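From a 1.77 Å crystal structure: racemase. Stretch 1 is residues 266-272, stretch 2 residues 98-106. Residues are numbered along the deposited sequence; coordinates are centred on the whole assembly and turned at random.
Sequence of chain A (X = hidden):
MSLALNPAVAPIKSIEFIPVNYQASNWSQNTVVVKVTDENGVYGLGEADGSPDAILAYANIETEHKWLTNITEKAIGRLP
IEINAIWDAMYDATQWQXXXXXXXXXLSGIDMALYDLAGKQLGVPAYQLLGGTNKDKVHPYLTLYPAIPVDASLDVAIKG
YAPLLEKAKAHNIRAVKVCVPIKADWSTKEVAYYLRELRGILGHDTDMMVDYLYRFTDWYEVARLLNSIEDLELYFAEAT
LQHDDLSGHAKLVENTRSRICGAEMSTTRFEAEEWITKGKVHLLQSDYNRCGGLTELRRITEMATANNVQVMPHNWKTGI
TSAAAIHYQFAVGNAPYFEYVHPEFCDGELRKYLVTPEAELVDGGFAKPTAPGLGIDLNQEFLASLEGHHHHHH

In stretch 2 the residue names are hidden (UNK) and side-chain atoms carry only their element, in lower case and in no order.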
# COMPACT_ATOMS: atom_id res chain seq x y z
N SER A 266 5.97 -3.06 -8.11
CA SER A 266 6.50 -2.02 -8.99
C SER A 266 6.80 -0.69 -8.30
O SER A 266 6.45 -0.48 -7.14
CB SER A 266 5.48 -1.74 -10.09
OG SER A 266 4.34 -1.11 -9.53
N THR A 267 7.48 0.20 -9.03
CA THR A 267 7.78 1.55 -8.54
C THR A 267 7.66 2.52 -9.71
O THR A 267 8.00 2.19 -10.85
CB THR A 267 9.19 1.67 -7.91
OG1 THR A 267 10.19 1.56 -8.94
CG2 THR A 267 9.40 0.60 -6.84
N THR A 268 7.15 3.71 -9.40
CA THR A 268 6.92 4.83 -10.31
C THR A 268 5.74 4.66 -11.25
O THR A 268 5.26 3.55 -11.47
CB THR A 268 8.15 5.16 -11.19
OG1 THR A 268 8.26 4.19 -12.24
CG2 THR A 268 9.42 5.19 -10.35
N ARG A 269 5.29 5.78 -11.77
CA ARG A 269 4.16 5.80 -12.69
C ARG A 269 4.61 5.24 -14.03
O ARG A 269 3.78 4.91 -14.87
CB ARG A 269 3.66 7.24 -12.86
CG ARG A 269 4.73 8.22 -13.30
CD ARG A 269 4.19 9.65 -13.26
NE ARG A 269 5.12 10.63 -13.81
CZ ARG A 269 6.26 10.99 -13.23
NH1 ARG A 269 6.62 10.45 -12.07
NH2 ARG A 269 7.05 11.90 -13.80
N PHE A 270 5.92 5.14 -14.23
CA PHE A 270 6.44 4.63 -15.49
C PHE A 270 6.19 3.13 -15.61
O PHE A 270 5.84 2.62 -16.68
CB PHE A 270 7.93 4.95 -15.60
CG PHE A 270 8.22 6.42 -15.44
CD1 PHE A 270 7.64 7.34 -16.30
CD2 PHE A 270 9.03 6.88 -14.42
CE1 PHE A 270 7.86 8.71 -16.15
CE2 PHE A 270 9.26 8.24 -14.25
CZ PHE A 270 8.67 9.16 -15.11
N GLU A 271 6.40 2.41 -14.51
CA GLU A 271 6.15 0.98 -14.53
C GLU A 271 4.65 0.78 -14.54
O GLU A 271 4.15 -0.10 -15.22
CB GLU A 271 6.76 0.29 -13.30
CG GLU A 271 8.28 0.23 -13.36
CD GLU A 271 8.91 -0.68 -12.33
OE1 GLU A 271 8.18 -1.33 -11.55
OE2 GLU A 271 10.16 -0.75 -12.31
N ALA A 272 3.93 1.61 -13.79
CA ALA A 272 2.48 1.50 -13.76
C ALA A 272 1.88 1.67 -15.15
O ALA A 272 0.97 0.94 -15.53
CB ALA A 272 1.88 2.53 -12.80
N UNK A 98 18.35 5.61 -7.96
CA UNK A 98 17.05 5.60 -7.31
C UNK A 98 15.82 5.73 -8.18
O UNK A 98 14.72 5.93 -7.66
N UNK A 99 15.96 5.59 -9.49
CA UNK A 99 14.81 5.72 -10.38
C UNK A 99 13.81 4.60 -10.23
O UNK A 99 12.64 4.77 -10.55
c UNK A 99 15.74 7.14 -12.26
c UNK A 99 17.33 5.96 -14.34
c UNK A 99 15.25 5.78 -11.84
se UNK A 99 15.92 7.24 -14.15
N UNK A 100 14.29 3.44 -9.79
CA UNK A 100 13.44 2.27 -9.60
C UNK A 100 14.00 1.50 -8.42
O UNK A 100 15.07 1.82 -7.90
n UNK A 100 11.26 2.77 -13.63
n UNK A 100 11.98 4.96 -13.40
n UNK A 100 11.16 4.21 -15.41
c UNK A 100 11.45 3.98 -14.14
c UNK A 100 13.46 1.37 -10.84
c UNK A 100 13.09 2.05 -12.16
c UNK A 100 11.61 2.37 -12.27
N UNK A 101 13.27 0.47 -7.98
CA UNK A 101 13.76 -0.35 -6.89
C UNK A 101 13.88 0.28 -5.51
O UNK A 101 13.12 1.18 -5.15
N UNK A 102 14.84 -0.22 -4.74
CA UNK A 102 15.06 0.22 -3.36
C UNK A 102 15.06 1.72 -3.14
O UNK A 102 14.42 2.22 -2.21
c UNK A 102 16.02 -1.22 -0.54
c UNK A 102 18.17 -0.09 -1.09
c UNK A 102 16.39 -0.35 -2.83
c UNK A 102 16.67 -0.11 -1.35
N UNK A 103 15.79 2.44 -3.98
CA UNK A 103 15.86 3.88 -3.85
C UNK A 103 14.49 4.54 -3.77
O UNK A 103 14.30 5.50 -3.03
N UNK A 104 13.54 4.02 -4.54
CA UNK A 104 12.19 4.58 -4.55
C UNK A 104 11.45 4.34 -3.24
O UNK A 104 10.57 5.12 -2.88
c UNK A 104 11.38 4.02 -5.72
c UNK A 104 9.77 6.73 -6.81
c UNK A 104 11.78 4.60 -7.08
se UNK A 104 11.63 6.52 -7.24
N UNK A 105 11.80 3.27 -2.52
CA UNK A 105 11.12 3.02 -1.26
C UNK A 105 11.48 4.18 -0.33
O UNK A 105 10.63 4.71 0.38
c UNK A 105 12.07 -0.71 -1.09
c UNK A 105 12.01 -1.85 -1.90
c UNK A 105 11.58 1.70 -0.61
c UNK A 105 11.47 0.49 -1.49
c UNK A 105 11.34 -1.80 -3.12
c UNK A 105 10.80 0.53 -2.72
c UNK A 105 10.73 -0.61 -3.53
N UNK A 106 12.75 4.58 -0.36
CA UNK A 106 13.22 5.68 0.47
C UNK A 106 12.52 6.99 0.11
O UNK A 106 12.10 7.74 0.99
c UNK A 106 14.72 5.83 0.32
O HOH W 1 11.01 -0.93 -9.68

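Position 98 has no side-chain atoms and is Gly98; it does not reach stretch 1, so this contact places little demand on it. Position 99 carries an unbranched chain of two carbons, a selenium and a terminal carbon, and touches Thr268 through its backbone; it is selenomethionine, Met99. Its side chain leads away from stretch 1 and is little constrained here; the contact comes from the backbone, where Met99 O lies 3.3 Å from Thr268 CG2.

Position 100 has three carbons, a nitrogen, and then a carbon carrying two more nitrogens, a guanidinium group, and it meets Thr267, Thr268, Phe270 and Glu271; it is Arg100. Its CA-to-CB bond points sideways, yet the end of the chain comes nearer to stretch 1. Arg100 NH1 donates to Met99 O (2.9 Å), which helps to hold the group in place. Thr268 OG1 sits over one face of the guanidinium, 3.6 Å from Arg100 NE, while Phe270 CB lies 3.3 Å from Arg100 NH2. Glu271 OE2 approaches the edge and forms a long salt bridge, 3.9 Å to Arg100 NE. An arginine suits the place because its long chain carries a positive group to this carboxylate and lets the guanidinium lie against Thr268 OG1 and Phe270 CB.

Position 101 has no side chain, a phi of 67° that favours glycine, and a backbone N 3.4 Å from Thr267 OG1: Gly101. Position 102 shows four carbons forked at the second, Leu102; its CA-to-CB bond points away and it makes no contact, so its type is not set here. Position 103 again lacks side-chain atoms. This is Gly103, where an ideal CB would fall 2.6 Å from Gly98 CA, so the close backbone packing leaves no room for one.

Position 104 has two carbons, selenium and a carbon in an unbranched chain, and meets Thr267 and Thr268; it is a second selenomethionine, Met104. Its CA-to-CB bond points toward stretch 1, with Met104 CB 3.9 Å from Thr267 CB and Met104 CE 3.9 Å from Thr268 CG2; a flexible apolar chain can meet both threonines. Position 105 has one carbon and then a six-carbon ring that touches Thr267, Phe105. Its flat ring presents an edge to Thr267 CG2, 3.8 Å from Phe105 CE1. Position 106 has a single carbon, Ala106, out of reach of stretch 1 and unconstrained by it.

The contact has an apolar part, Thr267 and Thr268 against Met104 and Phe105, beside a polar part, Arg100, Glu271 and a water. Thr267 serves both: its carbon atoms pack against Met104 and Phe105, and its hydroxyl is hydrogen-bonded to the water (2.7 Å from Thr267 OG1). That water accepts from Gly101 N (3.2 Å) and donates to Glu271 OE2 (2.8 Å), linking the stretches. Glu271 OE1 meanwhile accepts from Thr267 N (3.0 Å), bracing the carboxylate that faces Arg100.

Stretch 2 (98-106) GMRGLGMFA
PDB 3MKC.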